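Side-chain contacts in uncharacterized protein (Streptococcus mutans, PDB 3L7Y), which binds magnesium and probably works as a phosphatase of the haloacid dehalogenase-like hydrolase family: residues 115-120 and 142-147; 103-108 and 181-186; 132-137 and 195-200. All coordinates share one frame; numbering follows the deposited sequence.

Interaction 1. Residues 115-120 and 142-147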
ATOM      1  N   GLU A 115       8.376  -9.192   8.058  1.00 17.36           N
ATOM      2  CA  GLU A 115       8.189  -7.911   8.722  1.00 14.47           C
ATOM      3  C   GLU A 115       9.511  -7.182   8.842  1.00 16.90           C
ATOM      4  O   GLU A 115      10.386  -7.572   9.609  1.00 20.85           O
ATOM      5  CB  GLU A 115       7.492  -8.053  10.083  1.00 22.74           C
ATOM      6  CG  GLU A 115       7.912  -9.220  10.937  1.00 28.09           C
ATOM      7  CD  GLU A 115       7.344  -9.111  12.350  1.00 35.73           C
ATOM      8  OE1 GLU A 115       6.137  -8.816  12.492  1.00 25.95           O
ATOM      9  OE2 GLU A 115       8.111  -9.310  13.318  1.00 39.58           O
ATOM     10  N   VAL A 116       9.657  -6.132   8.044  1.00 18.98           N
ATOM     11  CA  VAL A 116      10.880  -5.357   8.037  1.00 20.49           C
ATOM     12  C   VAL A 116      10.612  -4.003   8.673  1.00 24.61           C
ATOM     13  O   VAL A 116       9.729  -3.247   8.245  1.00 18.47           O
ATOM     14  CB  VAL A 116      11.453  -5.207   6.608  1.00 11.02           C
ATOM     15  CG1 VAL A 116      12.715  -4.365   6.618  1.00 11.31           C
ATOM     16  CG2 VAL A 116      11.742  -6.572   6.014  1.00 19.38           C
ATOM     17  N   PHE A 117      11.370  -3.709   9.716  1.00 16.90           N
ATOM     18  CA  PHE A 117      11.194  -2.455  10.441  1.00 17.59           C
ATOM     19  C   PHE A 117      12.277  -1.466  10.079  1.00 13.11           C
ATOM     20  O   PHE A 117      13.380  -1.846   9.672  1.00 22.19           O
ATOM     21  CB  PHE A 117      11.160  -2.708  11.949  1.00 16.69           C
ATOM     22  CG  PHE A 117       9.992  -3.540  12.389  1.00 12.23           C
ATOM     23  CD1 PHE A 117      10.177  -4.828  12.866  1.00 21.81           C
ATOM     24  CD2 PHE A 117       8.704  -3.038  12.312  1.00 16.78           C
ATOM     25  CE1 PHE A 117       9.092  -5.592  13.275  1.00 20.60           C
ATOM     26  CE2 PHE A 117       7.614  -3.796  12.714  1.00 20.09           C
ATOM     27  CZ  PHE A 117       7.811  -5.078  13.194  1.00 19.35           C
ATOM     28  N   GLN A 118      11.956  -0.186  10.186  1.00 10.11           N
ATOM     29  CA  GLN A 118      12.944   0.835   9.885  1.00 13.04           C
ATOM     30  C   GLN A 118      13.835   1.015  11.110  1.00 11.76           C
ATOM     31  O   GLN A 118      13.422   0.709  12.224  1.00 19.65           O
ATOM     32  CB  GLN A 118      12.260   2.139   9.437  1.00 10.14           C
ATOM     33  CG  GLN A 118      11.614   1.981   8.043  1.00 13.66           C
ATOM     34  CD  GLN A 118      10.716   3.130   7.625  1.00 16.62           C
ATOM     35  OE1 GLN A 118      10.509   3.365   6.427  1.00 18.87           O
ATOM     36  NE2 GLN A 118      10.169   3.836   8.588  1.00 10.47           N
ATOM     37  N   GLN A 119      15.059   1.482  10.901  1.00 13.44           N
ATOM     38  CA  GLN A 119      15.998   1.694  12.003  1.00 14.12           C
ATOM     39  C   GLN A 119      15.676   2.967  12.777  1.00 12.32           C
ATOM     40  O   GLN A 119      15.539   4.028  12.183  1.00 16.37           O
ATOM     41  CB  GLN A 119      17.417   1.767  11.450  1.00 19.99           C
ATOM     42  CG  GLN A 119      17.860   0.500  10.748  1.00 29.55           C
ATOM     43  CD  GLN A 119      18.067  -0.643  11.717  1.00 46.68           C
ATOM     44  OE1 GLN A 119      18.471  -0.433  12.863  1.00 52.72           O
ATOM     45  NE2 GLN A 119      17.792  -1.864  11.266  1.00 51.85           N
ATOM     46  N   ARG A 120      15.561   2.871  14.103  1.00 11.07           N
ATOM     47  CA  ARG A 120      15.217   4.037  14.920  1.00 14.27           C
ATOM     48  C   ARG A 120      16.066   5.259  14.563  1.00  6.87           C
ATOM     49  O   ARG A 120      15.559   6.372  14.497  1.00 15.23           O
ATOM     50  CB  ARG A 120      15.358   3.743  16.430  1.00 14.44           C
ATOM     51  CG  ARG A 120      14.502   2.566  16.929  1.00 19.39           C
ATOM     52  CD  ARG A 120      14.399   2.526  18.468  1.00 25.36           C
ATOM     53  NE  ARG A 120      13.050   2.832  18.930  1.00 25.31           N
ATOM     54  CZ  ARG A 120      12.724   3.883  19.668  1.00 32.89           C
ATOM     55  NH1 ARG A 120      13.650   4.741  20.045  1.00 33.11           N
ATOM     56  NH2 ARG A 120      11.468   4.072  20.032  1.00 41.93           N
ATOM     57  N   SER A 142       3.883   4.872  11.388  1.00 10.86           N
ATOM     58  CA  SER A 142       3.043   3.690  11.287  1.00 16.23           C
ATOM     59  C   SER A 142       3.732   2.510  11.971  1.00 19.20           C
ATOM     60  O   SER A 142       4.654   1.911  11.411  1.00 17.52           O
ATOM     61  CB  SER A 142       2.707   3.384   9.815  1.00 24.14           C
ATOM     62  OG  SER A 142       1.808   2.293   9.698  1.00 32.06           O
ATOM     63  N   GLY A 143       3.289   2.198  13.193  1.00 14.29           N
ATOM     64  CA  GLY A 143       3.927   1.188  14.020  1.00  9.68           C
ATOM     65  C   GLY A 143       3.259  -0.167  13.905  1.00 21.34           C
ATOM     66  O   GLY A 143       2.289  -0.345  13.165  1.00 15.06           O
ATOM     67  N   GLU A 144       3.777  -1.137  14.638  1.00 27.46           N
ATOM     68  CA  GLU A 144       3.287  -2.499  14.514  1.00 35.08           C
ATOM     69  C   GLU A 144       1.836  -2.599  14.983  1.00 34.37           C
ATOM     70  O   GLU A 144       1.051  -3.380  14.446  1.00 37.31           O
ATOM     71  CB  GLU A 144       4.180  -3.437  15.317  1.00 45.46           C
ATOM     72  CG  GLU A 144       3.975  -4.913  15.053  1.00 52.26           C
ATOM     73  CD  GLU A 144       5.030  -5.752  15.746  1.00 57.09           C
ATOM     74  OE1 GLU A 144       5.846  -5.165  16.489  1.00 54.90           O
ATOM     75  OE2 GLU A 144       5.047  -6.987  15.552  1.00 63.16           O
ATOM     76  N   LYS A 145       1.482  -1.785  15.973  1.00 23.11           N
ATOM     77  CA  LYS A 145       0.176  -1.879  16.619  1.00 31.21           C
ATOM     78  C   LYS A 145      -0.625  -0.592  16.507  1.00 32.81           C
ATOM     79  O   LYS A 145      -1.850  -0.610  16.542  1.00 44.35           O
ATOM     80  CB  LYS A 145       0.327  -2.257  18.098  1.00 30.48           C
ATOM     81  CG  LYS A 145       0.884  -3.650  18.338  1.00 32.27           C
ATOM     82  N   LYS A 146       0.056   0.535  16.374  1.00 28.72           N
ATOM     83  CA  LYS A 146      -0.673   1.790  16.268  1.00 35.83           C
ATOM     84  C   LYS A 146       0.070   2.830  15.450  1.00 21.50           C
ATOM     85  O   LYS A 146       1.196   2.607  15.035  1.00 15.40           O
ATOM     86  CB  LYS A 146      -0.976   2.346  17.664  1.00 35.02           C
ATOM     87  CG  LYS A 146       0.223   2.391  18.573  1.00 27.75           C
ATOM     88  N   GLY A 147      -0.581   3.967  15.234  1.00 22.35           N
ATOM     89  CA  GLY A 147       0.036   5.104  14.586  1.00 24.32           C
ATOM     90  C   GLY A 147       0.236   6.256  15.550  1.00 25.17           C
ATOM     91  O   GLY A 147      -0.417   6.326  16.594  1.00 28.19           O
TER
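The carboxylate of E144 meets the outer end of the F117 ring, and its closest approach to the ring joins CD of E144 to CZ of F117 at 3.8 Å. OE1 of E144 is equally near, at 3.8 Å from CZ of F117, while OE2 of E144 stands off slightly at 4.1 Å. Ring and carboxylate planes are 52° apart and the two side chains run across each other at about a right angle, so this is an oblique van der Waals approach and not a stack. E144 gets there as an extended chain whose CG lies anti to the backbone N (chi1 -168°), which carries the acid from the turn to the ring.

In the fold, 115-120 is the link by which the chain leaves strand 111-115 of the core sheet for helix 120-133 of the alpha/beta cap, as in Cof-type haloacid dehalogenase-like proteins. E144 sits in the turn between cap strands 138-143 and 147-150, closed by the hydrogen bond from N of G143 to O of K146 (2.8 Å). E180 accepts hydrogen bonds from the amides of K145 and K146, and the carbonyl of E144 takes one from NE of R83.

A second carboxylate arrives from E115, with its OE1 3.7 Å from OE2 of E144 and the two acid planes turned 75° from each other. Such a pair would be expected to be unfavourable by itself, but R181 lies near both acids: its NH1 forms a salt bridge with OE1 of E144, while NH2 makes a weak, long ion pair with OE2 of E115. The guanidinium probably offsets part of the repulsion.

Interaction 2. Residues 103-108 and 181-186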
ATOM      1  N   GLY A 103       4.868  -2.952   1.345  1.00  8.51           N
ATOM      2  CA  GLY A 103       5.738  -4.100   1.159  1.00  8.56           C
ATOM      3  C   GLY A 103       6.474  -4.667   2.358  1.00 13.18           C
ATOM      4  O   GLY A 103       6.747  -5.865   2.386  1.00 10.92           O
ATOM      5  N   ALA A 104       6.812  -3.821   3.333  1.00 10.87           N
ATOM      6  CA  ALA A 104       7.629  -4.244   4.469  1.00  9.94           C
ATOM      7  C   ALA A 104       6.927  -5.269   5.354  1.00 19.63           C
ATOM      8  O   ALA A 104       7.585  -5.979   6.123  1.00 11.55           O
ATOM      9  CB  ALA A 104       8.049  -3.031   5.314  1.00 12.96           C
ATOM     10  N   ASN A 105       5.599  -5.348   5.264  1.00  9.15           N
ATOM     11  CA  ASN A 105       4.865  -6.323   6.079  1.00  9.57           C
ATOM     12  C   ASN A 105       4.003  -7.220   5.227  1.00 17.29           C
ATOM     13  O   ASN A 105       3.096  -6.743   4.539  1.00 11.31           O
ATOM     14  CB  ASN A 105       4.016  -5.622   7.142  1.00  9.67           C
ATOM     15  CG  ASN A 105       3.553  -6.557   8.256  1.00 10.10           C
ATOM     16  OD1 ASN A 105       2.518  -6.312   8.885  1.00 19.50           O
ATOM     17  ND2 ASN A 105       4.306  -7.623   8.509  1.00 15.37           N
ATOM     18  N   ILE A 106       4.299  -8.517   5.262  1.00 22.53           N
ATOM     19  CA  ILE A 106       3.535  -9.506   4.503  1.00 14.51           C
ATOM     20  C   ILE A 106       2.987 -10.598   5.411  1.00 14.78           C
ATOM     21  O   ILE A 106       3.728 -11.223   6.183  1.00 16.01           O
ATOM     22  CB  ILE A 106       4.364 -10.148   3.371  1.00 14.37           C
ATOM     23  CG1 ILE A 106       4.990  -9.069   2.479  1.00 14.21           C
ATOM     24  CG2 ILE A 106       3.492 -11.067   2.532  1.00 11.91           C
ATOM     25  CD1 ILE A 106       5.857  -9.623   1.363  1.00 14.74           C
ATOM     26  N   ILE A 107       1.675 -10.808   5.319  1.00 16.95           N
ATOM     27  CA  ILE A 107       0.987 -11.868   6.042  1.00 11.74           C
ATOM     28  C   ILE A 107       0.296 -12.797   5.044  1.00 12.03           C
ATOM     29  O   ILE A 107      -0.250 -12.337   4.042  1.00 13.79           O
ATOM     30  CB  ILE A 107      -0.068 -11.288   7.012  1.00 18.76           C
ATOM     31  CG1 ILE A 107       0.594 -10.790   8.309  1.00 27.99           C
ATOM     32  CG2 ILE A 107      -1.101 -12.342   7.383  1.00 19.62           C
ATOM     33  CD1 ILE A 107       1.492  -9.588   8.150  1.00 21.10           C
ATOM     34  N   SER A 108       0.358 -14.101   5.283  1.00 13.84           N
ATOM     35  CA  SER A 108      -0.399 -15.058   4.465  1.00 16.85           C
ATOM     36  C   SER A 108      -0.988 -16.138   5.361  1.00 13.39           C
ATOM     37  O   SER A 108      -0.351 -16.578   6.311  1.00 14.74           O
ATOM     38  CB  SER A 108       0.474 -15.683   3.380  1.00 22.67           C
ATOM     39  OG  SER A 108      -0.292 -16.560   2.565  1.00 29.32           O
ATOM     40  N   ARG A 181       7.804  -0.566  17.181  1.00 20.87           N
ATOM     41  CA  ARG A 181       8.577  -0.773  15.961  1.00 16.64           C
ATOM     42  C   ARG A 181       7.746  -0.265  14.786  1.00 19.77           C
ATOM     43  O   ARG A 181       6.522  -0.428  14.766  1.00 16.34           O
ATOM     44  CB  ARG A 181       8.891  -2.253  15.780  1.00 20.21           C
ATOM     45  CG  ARG A 181       9.295  -2.945  17.075  1.00 33.13           C
ATOM     46  CD  ARG A 181       8.580  -4.282  17.228  1.00 37.36           C
ATOM     47  NE  ARG A 181       9.429  -5.409  16.866  1.00 37.25           N
ATOM     48  CZ  ARG A 181       9.000  -6.663  16.752  1.00 32.63           C
ATOM     49  NH1 ARG A 181       7.722  -6.952  16.951  1.00 30.54           N
ATOM     50  NH2 ARG A 181       9.848  -7.625  16.419  1.00 35.07           N
ATOM     51  N   PHE A 182       8.419   0.335  13.806  1.00 16.68           N
ATOM     52  CA  PHE A 182       7.737   1.080  12.759  1.00 16.22           C
ATOM     53  C   PHE A 182       8.013   0.525  11.368  1.00 12.69           C
ATOM     54  O   PHE A 182       9.163   0.284  10.994  1.00 20.01           O
ATOM     55  CB  PHE A 182       8.125   2.562  12.829  1.00 14.71           C
ATOM     56  CG  PHE A 182       7.842   3.192  14.158  1.00 19.85           C
ATOM     57  CD1 PHE A 182       8.843   3.322  15.102  1.00 14.36           C
ATOM     58  CD2 PHE A 182       6.568   3.637  14.470  1.00 25.38           C
ATOM     59  CE1 PHE A 182       8.585   3.890  16.332  1.00 18.29           C
ATOM     60  CE2 PHE A 182       6.302   4.210  15.698  1.00 17.91           C
ATOM     61  CZ  PHE A 182       7.312   4.332  16.632  1.00 17.95           C
ATOM     62  N   PHE A 183       6.949   0.347  10.593  1.00 19.99           N
ATOM     63  CA  PHE A 183       7.080  -0.156   9.226  1.00 10.16           C
ATOM     64  C   PHE A 183       7.361   0.948   8.224  1.00 14.93           C
ATOM     65  O   PHE A 183       8.090   0.745   7.240  1.00 21.08           O
ATOM     66  CB  PHE A 183       5.800  -0.850   8.803  1.00 12.71           C
ATOM     67  CG  PHE A 183       5.608  -2.196   9.411  1.00 14.02           C
ATOM     68  CD1 PHE A 183       4.495  -2.458  10.203  1.00 11.71           C
ATOM     69  CD2 PHE A 183       6.520  -3.210   9.179  1.00 12.62           C
ATOM     70  CE1 PHE A 183       4.295  -3.720  10.745  1.00 13.60           C
ATOM     71  CE2 PHE A 183       6.339  -4.463   9.742  1.00  9.82           C
ATOM     72  CZ  PHE A 183       5.213  -4.723  10.508  1.00 10.61           C
ATOM     73  N   LYS A 184       6.746   2.105   8.453  1.00 14.12           N
ATOM     74  CA  LYS A 184       6.842   3.222   7.527  1.00 11.81           C
ATOM     75  C   LYS A 184       6.453   4.517   8.228  1.00 14.55           C
ATOM     76  O   LYS A 184       5.949   4.495   9.358  1.00 16.47           O
ATOM     77  CB  LYS A 184       5.905   2.991   6.331  1.00  7.73           C
ATOM     78  CG  LYS A 184       4.434   3.353   6.593  1.00 16.29           C
ATOM     79  CD  LYS A 184       3.623   3.303   5.284  1.00 17.47           C
ATOM     80  CE  LYS A 184       2.172   3.744   5.466  1.00 18.86           C
ATOM     81  NZ  LYS A 184       1.418   2.829   6.363  1.00 29.60           N
ATOM     82  N   LEU A 185       6.694   5.642   7.563  1.00  7.38           N
ATOM     83  CA  LEU A 185       6.101   6.910   7.977  1.00  8.86           C
ATOM     84  C   LEU A 185       5.213   7.451   6.875  1.00  7.44           C
ATOM     85  O   LEU A 185       5.341   7.063   5.720  1.00 14.91           O
ATOM     86  CB  LEU A 185       7.160   7.972   8.279  1.00 11.97           C
ATOM     87  CG  LEU A 185       8.485   7.587   8.940  1.00 17.06           C
ATOM     88  CD1 LEU A 185       9.192   8.861   9.365  1.00 18.68           C
ATOM     89  CD2 LEU A 185       8.242   6.675  10.118  1.00 32.29           C
ATOM     90  N   THR A 186       4.344   8.388   7.218  1.00 13.93           N
ATOM     91  CA  THR A 186       3.532   9.032   6.200  1.00 20.57           C
ATOM     92  C   THR A 186       3.575  10.543   6.352  1.00 21.68           C
ATOM     93  O   THR A 186       3.452  11.072   7.457  1.00 21.32           O
ATOM     94  CB  THR A 186       2.073   8.526   6.224  1.00 22.46           C
ATOM     95  OG1 THR A 186       2.043   7.118   5.937  1.00 14.83           O
ATOM     96  CG2 THR A 186       1.237   9.268   5.185  1.00 24.68           C
TER
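N105 lays its side chain over one face of the F183 ring. The CB of N105 is 3.8 Å from the ring centroid and 19° off the normal, a CH-pi contact displaced toward the rim. The amide continues the overlap: its plane is only 17° from that of the ring, and CG of N105 comes to 3.3 Å from CZ of F183, with OD1 of N105 3.5 Å from the same CZ. The overlap is thus an offset stack of amide on phenyl, with CG of N105 anti to the backbone N (chi1 -164°), which swings the amide over the ring. A hydrogen bond from ND2 of N105 to the carbonyl O of I114 on the adjacent strand should hold the amide in this rotation.

A104 adds a looser apolar touch, its CB 4.2 Å from CD2 of F183. All three touching residues are buried.

F183 marks a corner in the cap chain, where 182-188 bends, and its ring projects from there toward the core sheet. The ring of F117 stacks on the face opposite N105, so F183 is held between a strand residue and a linker residue, and E101 and E115 also touch it. The contact therefore joins strand 105-108, beside 111-115 in the core sheet, to cap strand 182-188, next to 138-143.

Interaction 3. Residues 132-137 and 195-200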
ATOM      1  N   GLU A 132      12.636  20.309  10.311  1.00 14.53           N
ATOM      2  CA  GLU A 132      13.455  21.496  10.059  1.00 21.42           C
ATOM      3  C   GLU A 132      13.243  22.089   8.674  1.00 14.54           C
ATOM      4  O   GLU A 132      13.167  23.310   8.533  1.00 21.38           O
ATOM      5  CB  GLU A 132      14.948  21.176  10.225  1.00 23.57           C
ATOM      6  CG  GLU A 132      15.323  20.784  11.620  1.00 38.87           C
ATOM      7  CD  GLU A 132      15.126  21.918  12.608  1.00 49.26           C
ATOM      8  OE1 GLU A 132      14.070  21.955  13.289  1.00 45.36           O
ATOM      9  OE2 GLU A 132      16.031  22.778  12.688  1.00 51.71           O
ATOM     10  N   LYS A 133      13.172  21.234   7.655  1.00 16.94           N
ATOM     11  CA  LYS A 133      13.146  21.707   6.255  1.00 11.95           C
ATOM     12  C   LYS A 133      11.751  21.846   5.649  1.00 21.98           C
ATOM     13  O   LYS A 133      11.505  22.745   4.845  1.00 22.44           O
ATOM     14  CB  LYS A 133      14.014  20.817   5.361  1.00 21.42           C
ATOM     15  N   TYR A 134      10.841  20.952   6.014  1.00 14.37           N
ATOM     16  CA  TYR A 134       9.460  21.061   5.552  1.00 10.52           C
ATOM     17  C   TYR A 134       8.485  21.054   6.721  1.00 12.30           C
ATOM     18  O   TYR A 134       7.806  20.057   6.975  1.00 17.70           O
ATOM     19  CB  TYR A 134       9.129  19.960   4.528  1.00 12.77           C
ATOM     20  CG  TYR A 134      10.026  20.056   3.315  1.00 17.42           C
ATOM     21  CD1 TYR A 134      11.235  19.378   3.273  1.00 21.88           C
ATOM     22  CD2 TYR A 134       9.693  20.868   2.240  1.00 13.16           C
ATOM     23  CE1 TYR A 134      12.077  19.478   2.185  1.00 29.99           C
ATOM     24  CE2 TYR A 134      10.535  20.979   1.144  1.00 22.13           C
ATOM     25  CZ  TYR A 134      11.725  20.276   1.126  1.00 32.80           C
ATOM     26  OH  TYR A 134      12.577  20.370   0.051  1.00 41.28           O
ATOM     27  N   PRO A 135       8.410  22.183   7.437  1.00 15.57           N
ATOM     28  CA  PRO A 135       7.555  22.261   8.620  1.00 12.11           C
ATOM     29  C   PRO A 135       6.082  22.081   8.247  1.00 23.35           C
ATOM     30  O   PRO A 135       5.265  21.809   9.136  1.00 17.39           O
ATOM     31  CB  PRO A 135       7.791  23.686   9.140  1.00 11.88           C
ATOM     32  CG  PRO A 135       9.042  24.168   8.466  1.00 22.31           C
ATOM     33  CD  PRO A 135       9.106  23.452   7.154  1.00 19.02           C
ATOM     34  N   GLN A 136       5.739  22.235   6.965  1.00 17.26           N
ATOM     35  CA  GLN A 136       4.334  22.121   6.572  1.00 24.02           C
ATOM     36  C   GLN A 136       3.866  20.672   6.483  1.00 20.56           C
ATOM     37  O   GLN A 136       2.664  20.413   6.461  1.00 18.10           O
ATOM     38  CB  GLN A 136       4.011  22.881   5.272  1.00 16.63           C
ATOM     39  CG  GLN A 136       4.611  22.275   3.986  1.00 23.43           C
ATOM     40  CD  GLN A 136       6.069  22.684   3.758  1.00 24.87           C
ATOM     41  OE1 GLN A 136       6.858  22.760   4.696  1.00 23.52           O
ATOM     42  NE2 GLN A 136       6.424  22.941   2.505  1.00 20.06           N
ATOM     43  N   ALA A 137       4.797  19.723   6.446  1.00 15.09           N
ATOM     44  CA  ALA A 137       4.373  18.325   6.321  1.00 17.48           C
ATOM     45  C   ALA A 137       3.935  17.771   7.667  1.00 19.98           C
ATOM     46  O   ALA A 137       4.646  17.899   8.661  1.00 18.96           O
ATOM     47  CB  ALA A 137       5.462  17.461   5.725  1.00 11.39           C
ATOM     48  N   ALA A 195       6.396  16.085  -5.196  1.00 18.79           N
ATOM     49  CA  ALA A 195       7.610  15.727  -5.932  1.00 21.08           C
ATOM     50  C   ALA A 195       8.843  16.337  -5.286  1.00 18.04           C
ATOM     51  O   ALA A 195       9.844  15.653  -5.078  1.00 16.79           O
ATOM     52  CB  ALA A 195       7.509  16.158  -7.395  1.00 26.87           C
ATOM     53  N   GLN A 196       8.759  17.622  -4.956  1.00 15.96           N
ATOM     54  CA  GLN A 196       9.884  18.330  -4.362  1.00 19.75           C
ATOM     55  C   GLN A 196      10.351  17.694  -3.063  1.00 17.36           C
ATOM     56  O   GLN A 196      11.552  17.605  -2.794  1.00 14.63           O
ATOM     57  CB  GLN A 196       9.523  19.788  -4.084  1.00 22.21           C
ATOM     58  CG  GLN A 196      10.639  20.504  -3.338  1.00 30.39           C
ATOM     59  CD  GLN A 196      10.285  21.911  -2.880  1.00 36.81           C
ATOM     60  OE1 GLN A 196      11.061  22.551  -2.156  1.00 38.14           O
ATOM     61  NE2 GLN A 196       9.121  22.400  -3.295  1.00 33.53           N
ATOM     62  N   ILE A 197       9.395  17.279  -2.241  1.00 13.28           N
ATOM     63  CA  ILE A 197       9.727  16.770  -0.909  1.00 14.25           C
ATOM     64  C   ILE A 197      10.280  15.365  -1.023  1.00  7.79           C
ATOM     65  O   ILE A 197      11.160  14.956  -0.256  1.00  8.76           O
ATOM     66  CB  ILE A 197       8.486  16.758  -0.003  1.00 15.71           C
ATOM     67  CG1 ILE A 197       8.050  18.189   0.306  1.00 14.54           C
ATOM     68  CG2 ILE A 197       8.749  15.957   1.282  1.00 14.56           C
ATOM     69  CD1 ILE A 197       6.664  18.263   0.911  1.00 12.46           C
ATOM     70  N   MET A 198       9.733  14.607  -1.974  1.00 13.43           N
ATOM     71  CA  MET A 198      10.257  13.288  -2.260  1.00  9.15           C
ATOM     72  C   MET A 198      11.701  13.352  -2.753  1.00  7.62           C
ATOM     73  O   MET A 198      12.530  12.533  -2.350  1.00  8.80           O
ATOM     74  CB  MET A 198       9.361  12.531  -3.237  1.00  8.41           C
ATOM     75  CG  MET A 198       8.136  11.947  -2.555  1.00 12.22           C
ATOM     76  SD  MET A 198       7.261  10.704  -3.515  1.00 21.34           S
ATOM     77  CE  MET A 198       6.316  11.773  -4.611  1.00 17.12           C
ATOM     78  N   LYS A 199      12.005  14.317  -3.612  1.00  7.85           N
ATOM     79  CA  LYS A 199      13.383  14.484  -4.077  1.00 10.07           C
ATOM     80  C   LYS A 199      14.311  14.894  -2.932  1.00 17.93           C
ATOM     81  O   LYS A 199      15.441  14.409  -2.838  1.00 10.98           O
ATOM     82  CB  LYS A 199      13.485  15.502  -5.210  1.00 13.17           C
ATOM     83  CG  LYS A 199      14.938  15.819  -5.569  1.00 21.44           C
ATOM     84  CD  LYS A 199      15.076  16.393  -6.969  1.00 36.73           C
ATOM     85  CE  LYS A 199      16.436  16.026  -7.583  1.00 36.98           C
ATOM     86  NZ  LYS A 199      17.587  16.577  -6.806  1.00 29.05           N
ATOM     87  N   ALA A 200      13.832  15.786  -2.066  1.00 13.55           N
ATOM     88  CA  ALA A 200      14.600  16.201  -0.890  1.00 19.75           C
ATOM     89  C   ALA A 200      14.935  14.993  -0.010  1.00 19.82           C
ATOM     90  O   ALA A 200      16.050  14.861   0.514  1.00 12.90           O
ATOM     91  CB  ALA A 200      13.824  17.237  -0.099  1.00 16.77           C
TER
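One face of the Y134 ring carries CG1 of I197, while OE1 of Q196 and NE2 of Q136 lie at its edge, close to the ring plane. The I197 contact is a CH-pi interaction, with CG1 4.0 Å from the ring centroid and 22° off the normal; its shortest approach is 3.7 Å, to CD2 of Y134. A200 approaches obliquely, its CB 3.6 Å from CE1 and 3.4 Å from OH of Y134.

At the phenol end the hydroxyl gives a weak hydrogen bond, 3.5 Å from OH of Y134 to OE1 of Q196. CG of Q196 stands anti to the backbone N (chi1 174°), and the extended chain beyond it brings the amide to the hydroxyl, nearly upright to the ring at 82° between planes. Q136 NE2 is instead hydrogen-bonded to E193.

Y134 is the first residue to leave helical geometry after helix 120-133 and opens a type I turn, closed by A137 N to Y134 O at 3.1 Å. I197 also packs on V189 and on I220 of strand 219-224, so the contact fastens the turn that follows helix 120-133 to helix 194-202, beside the cap sheet.

In the fold
Interactions 1 and 2, with centres about 6 Å apart, both lie where core and cap meet; F117 of the first stacks on F183 of the second, and R181, from the second, pairs with E144 of the first. Interaction 2 is buried and relies on flat groups stacked face to face, whereas interaction 1 lies at the surface and combines an oblique ring contact with charge. Strands 138-143 and 182-188, reached by these two, adjoin in the cap sheet. Interaction 3 is about 22 Å (centre to centre) from either, partly buried at the cap's outer end, and joins the turn after one helix to the side of another through a tyrosine with only a weak polar bond.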